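Local coordinates for N-terminal acetyltransferase B complex subunit MDM20 (PDB 5K04), which forms the non-catalytic subunit of the NatB N-terminal acetyltransferase complex, probably serving as the helical scaffold that holds the catalytic subunit NAT3, at residues I188-Y191 / T192-L195; L209-D212 / L213-L217. All coordinates share one frame; numbering follows the deposited sequence.

Contact 1. Residues I188-Y191 / T192-L195; sequences IYVY and TLFL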
loop_
_atom_site.group_PDB
_atom_site.type_symbol
_atom_site.label_atom_id
_atom_site.label_comp_id
_atom_site.label_asym_id
_atom_site.label_seq_id
_atom_site.Cartn_x
_atom_site.Cartn_y
_atom_site.Cartn_z
ATOM N N ILE A 188 7.482 -12.674 -26.090
ATOM C CA ILE A 188 8.067 -11.521 -26.768
ATOM C C ILE A 188 8.460 -10.455 -25.752
ATOM O O ILE A 188 9.556 -9.883 -25.825
ATOM C CB ILE A 188 7.084 -10.981 -27.825
ATOM C CG1 ILE A 188 6.872 -12.017 -28.941
ATOM C CG2 ILE A 188 7.577 -9.665 -28.389
ATOM C CD1 ILE A 188 5.810 -11.633 -29.974
ATOM N N TYR A 189 7.589 -10.198 -24.769
ATOM C CA TYR A 189 7.923 -9.251 -23.707
ATOM C C TYR A 189 9.256 -9.614 -23.044
ATOM O O TYR A 189 10.149 -8.767 -22.922
ATOM C CB TYR A 189 6.783 -9.199 -22.682
ATOM C CG TYR A 189 7.122 -8.444 -21.401
ATOM C CD1 TYR A 189 7.053 -7.045 -21.345
ATOM C CD2 TYR A 189 7.506 -9.134 -20.243
ATOM C CE1 TYR A 189 7.384 -6.348 -20.169
ATOM C CE2 TYR A 189 7.811 -8.451 -19.057
ATOM C CZ TYR A 189 7.759 -7.061 -19.034
ATOM O OH TYR A 189 8.066 -6.396 -17.887
ATOM N N VAL A 190 9.420 -10.885 -22.643
ATOM C CA VAL A 190 10.634 -11.299 -21.939
ATOM C C VAL A 190 11.857 -10.997 -22.786
ATOM O O VAL A 190 12.860 -10.464 -22.297
ATOM C CB VAL A 190 10.581 -12.796 -21.573
ATOM C CG1 VAL A 190 11.915 -13.235 -20.948
ATOM C CG2 VAL A 190 9.462 -13.064 -20.602
ATOM N N TYR A 191 11.784 -11.349 -24.072
ATOM C CA TYR A 191 12.878 -11.101 -25.003
ATOM C C TYR A 191 13.270 -9.623 -25.001
ATOM O O TYR A 191 14.459 -9.289 -24.926
ATOM C CB TYR A 191 12.461 -11.585 -26.405
ATOM C CG TYR A 191 13.565 -11.614 -27.427
ATOM C CD1 TYR A 191 14.839 -12.024 -27.085
ATOM C CD2 TYR A 191 13.334 -11.241 -28.745
ATOM C CE1 TYR A 191 15.860 -12.037 -28.014
ATOM C CE2 TYR A 191 14.356 -11.265 -29.689
ATOM C CZ TYR A 191 15.613 -11.662 -29.322
ATOM O OH TYR A 191 16.630 -11.689 -30.266
ATOM N N THR A 192 12.273 -8.717 -25.046
ATOM C CA THR A 192 12.561 -7.281 -25.097
ATOM C C THR A 192 13.307 -6.795 -23.864
ATOM O O THR A 192 13.946 -5.740 -23.922
ATOM C CB THR A 192 11.286 -6.455 -25.229
ATOM O OG1 THR A 192 10.497 -6.623 -24.050
ATOM C CG2 THR A 192 10.488 -6.866 -26.463
ATOM N N LEU A 193 13.248 -7.538 -22.754
ATOM C CA LEU A 193 13.969 -7.112 -21.557
ATOM C C LEU A 193 15.480 -7.109 -21.757
ATOM O O LEU A 193 16.190 -6.493 -20.963
ATOM C CB LEU A 193 13.612 -8.007 -20.369
ATOM C CG LEU A 193 12.121 -8.075 -20.020
ATOM C CD1 LEU A 193 11.890 -9.189 -19.005
ATOM C CD2 LEU A 193 11.612 -6.714 -19.489
ATOM N N PHE A 194 15.992 -7.765 -22.799
ATOM C CA PHE A 194 17.435 -7.847 -23.018
ATOM C C PHE A 194 17.883 -7.123 -24.279
ATOM O O PHE A 194 19.041 -7.271 -24.687
ATOM C CB PHE A 194 17.871 -9.313 -23.063
ATOM C CG PHE A 194 17.345 -10.115 -21.912
ATOM C CD1 PHE A 194 17.875 -9.944 -20.638
ATOM C CD2 PHE A 194 16.288 -10.995 -22.086
ATOM C CE1 PHE A 194 17.375 -10.662 -19.558
ATOM C CE2 PHE A 194 15.774 -11.702 -21.007
ATOM C CZ PHE A 194 16.328 -11.546 -19.742
ATOM N N LEU A 195 16.996 -6.343 -24.902
ATOM C CA LEU A 195 17.235 -5.751 -26.203
ATOM C C LEU A 195 17.409 -4.244 -26.113
ATOM O O LEU A 195 16.814 -3.578 -25.263
ATOM C CB LEU A 195 16.080 -6.044 -27.152
ATOM C CG LEU A 195 15.831 -7.505 -27.482
ATOM C CD1 LEU A 195 14.693 -7.576 -28.482
ATOM C CD2 LEU A 195 17.117 -8.167 -28.026
#
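Tyr191 and Leu195 meet through different first torsions: the tyrosine ring stands anti to its own backbone N (chi1 -170°), while CG of Leu195 is turned back beside the backbone N (chi1 -63°) and, with an extended second torsion, carries its two methyls to the ring. CD1 of Leu195 sits over one face of the Tyr191 ring, 4.1 Å from the centroid and displaced toward the rim, a CH-pi contact; CD2 of Leu195 reaches the CZ side of the same ring. The phenol oxygen of Tyr191 is held by Glu177 on helix 162-177. Two residues earlier, Tyr189 and Leu193 cross at a slant, with CZ of Tyr189 3.9 Å from CD2 of Leu193. Val190 and Phe194 run side by side, and CG1 of the valine lies 4.2 Å from CE2 of the phenylalanine. The backbone changes pattern here. Thr192 N still bonds to Ile188 O (3.1 Å), but Leu193 N bonds well to Val190 O (3.0 Å) and only weakly to Tyr189 O, and Phe194 N bonds to Tyr191 O (3.0 Å). This shift to i-to-i+3 bonding, carried on by the type I turn from Thr192 to Leu195, is characteristic of a helix C-terminus tightening into the short loop of a helical hairpin.

Contact 2. Residues L209-D212 / L213-L217; sequences LPLD and LELKL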
loop_
_atom_site.group_PDB
_atom_site.type_symbol
_atom_site.label_atom_id
_atom_site.label_comp_id
_atom_site.label_asym_id
_atom_site.label_seq_id
_atom_site.Cartn_x
_atom_site.Cartn_y
_atom_site.Cartn_z
ATOM N N LEU A 209 2.024 -12.052 -34.650
ATOM C CA LEU A 209 0.989 -12.074 -33.625
ATOM C C LEU A 209 0.492 -10.659 -33.333
ATOM O O LEU A 209 1.271 -9.701 -33.351
ATOM C CB LEU A 209 1.530 -12.673 -32.330
ATOM C CG LEU A 209 2.033 -14.095 -32.391
ATOM C CD1 LEU A 209 2.737 -14.416 -31.103
ATOM C CD2 LEU A 209 0.840 -14.997 -32.588
ATOM N N PRO A 210 -0.790 -10.505 -33.015
ATOM C CA PRO A 210 -1.277 -9.194 -32.574
ATOM C C PRO A 210 -0.584 -8.772 -31.291
ATOM O O PRO A 210 -0.493 -9.540 -30.332
ATOM C CB PRO A 210 -2.780 -9.421 -32.351
ATOM C CG PRO A 210 -3.107 -10.717 -33.040
ATOM C CD PRO A 210 -1.846 -11.532 -32.987
ATOM N N LEU A 211 -0.113 -7.535 -31.279
ATOM C CA LEU A 211 0.522 -6.962 -30.103
ATOM C C LEU A 211 -0.522 -6.589 -29.059
ATOM O O LEU A 211 -1.627 -6.138 -29.380
ATOM C CB LEU A 211 1.324 -5.713 -30.483
ATOM C CG LEU A 211 2.542 -5.878 -31.389
ATOM C CD1 LEU A 211 3.367 -4.591 -31.367
ATOM C CD2 LEU A 211 3.382 -7.053 -30.935
ATOM N N ASP A 212 -0.151 -6.756 -27.799
ATOM C CA ASP A 212 -0.973 -6.273 -26.708
ATOM C C ASP A 212 -0.564 -4.838 -26.376
ATOM O O ASP A 212 0.406 -4.305 -26.923
ATOM C CB ASP A 212 -0.840 -7.206 -25.497
ATOM C CG ASP A 212 0.607 -7.418 -25.080
ATOM O OD1 ASP A 212 1.497 -6.741 -25.634
ATOM O OD2 ASP A 212 0.869 -8.258 -24.195
ATOM N N LEU A 213 -1.332 -4.208 -25.474
ATOM C CA LEU A 213 -1.072 -2.812 -25.120
ATOM C C LEU A 213 0.355 -2.637 -24.610
ATOM O O LEU A 213 1.039 -1.684 -24.979
ATOM C CB LEU A 213 -2.084 -2.331 -24.068
ATOM C CG LEU A 213 -1.986 -0.827 -23.759
ATOM C CD1 LEU A 213 -2.073 0.011 -25.052
ATOM C CD2 LEU A 213 -3.047 -0.379 -22.773
ATOM N N GLU A 214 0.826 -3.572 -23.782
ATOM C CA GLU A 214 2.177 -3.494 -23.228
ATOM C C GLU A 214 3.223 -3.336 -24.330
ATOM O O GLU A 214 4.120 -2.492 -24.239
ATOM C CB GLU A 214 2.444 -4.752 -22.390
ATOM C CG GLU A 214 3.793 -4.822 -21.719
ATOM C CD GLU A 214 3.896 -3.986 -20.433
ATOM O OE1 GLU A 214 2.910 -3.892 -19.671
ATOM O OE2 GLU A 214 4.989 -3.428 -20.195
ATOM N N LEU A 215 3.113 -4.144 -25.392
ATOM C CA LEU A 215 4.122 -4.147 -26.447
ATOM C C LEU A 215 3.922 -3.002 -27.430
ATOM O O LEU A 215 4.905 -2.503 -27.995
ATOM C CB LEU A 215 4.127 -5.497 -27.183
ATOM C CG LEU A 215 4.648 -6.691 -26.354
ATOM C CD1 LEU A 215 4.634 -7.970 -27.163
ATOM C CD2 LEU A 215 6.052 -6.438 -25.767
ATOM N N LYS A 216 2.669 -2.576 -27.641
ATOM C CA LYS A 216 2.415 -1.395 -28.461
ATOM C C LYS A 216 3.078 -0.174 -27.853
ATOM O O LYS A 216 3.740 0.602 -28.549
ATOM C CB LYS A 216 0.912 -1.153 -28.617
ATOM C CG LYS A 216 0.162 -2.209 -29.429
ATOM C CD LYS A 216 -1.288 -1.769 -29.676
ATOM C CE LYS A 216 -2.135 -2.923 -30.247
ATOM N NZ LYS A 216 -3.557 -2.512 -30.460
ATOM N N LEU A 217 2.918 0.004 -26.538
ATOM C CA LEU A 217 3.554 1.135 -25.871
ATOM C C LEU A 217 5.065 1.040 -25.979
ATOM O O LEU A 217 5.744 2.037 -26.241
ATOM C CB LEU A 217 3.119 1.195 -24.409
ATOM C CG LEU A 217 1.626 1.491 -24.200
ATOM C CD1 LEU A 217 1.212 1.412 -22.710
ATOM C CD2 LEU A 217 1.232 2.823 -24.799
#
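An N-cap opens helix 213-225, with Asp212 as the capping residue and Leu215 as the residue whose amide it receives. OD1 of Asp212 accepts from Leu215 N at 3.1 Å, and the donor arrives from above the carboxylate plane, 37° out of it. The carboxylate can fold back over the first turn because CG of Asp212 lies between its backbone N and carbonyl carbon (chi1 54°). Its other oxygen, OD2, bonds to Thr185 OG1 at the start of helix 185-192 and weakly to Asn490, so the cap also ties two helix beginnings together. Partial positive charge at the helix end would be expected to stabilise the carboxylate in its ionised form. The main-chain oxygen of Asp212 starts the helical bonding, taking Lys216 N at 2.9 Å with an N-H...O angle of 164°, and Leu215 N only weakly. Leu211, just before the cap, packs back on the first turn: its CD2 is 4.1 Å from CD1 of Leu215, the two side chains crossing at about a right angle. The extended Lys216 side chain runs across the incoming chain at Leu211, its CG 3.8 Å from CB of Leu211 and its CE 3.4 Å from O of Leu211.

In the fold
Contact 1 precedes contact 2 along the chain: helix 185-192 ends in contact 1, helix 197-204 follows, and a loop leads to the start of helix 213-225 in contact 2. The two centres are 13 Å apart, yet the contacts touch directly. CG2 of Ile188 packs on CD1 of Leu215 at 3.6 Å, and the Tyr189 ring lies near the Glu214 carboxylate. Contact 1 is covered by helices of its own chain, among them 143-157 and 162-177, whereas contact 2 borders NAT3, where Ile4 and Pro6 of that chain pack on Leu213 and Glu214. Helices 185-192 and 213-225 are thus neighbours in the all-helical fold, the second at the subunit interface.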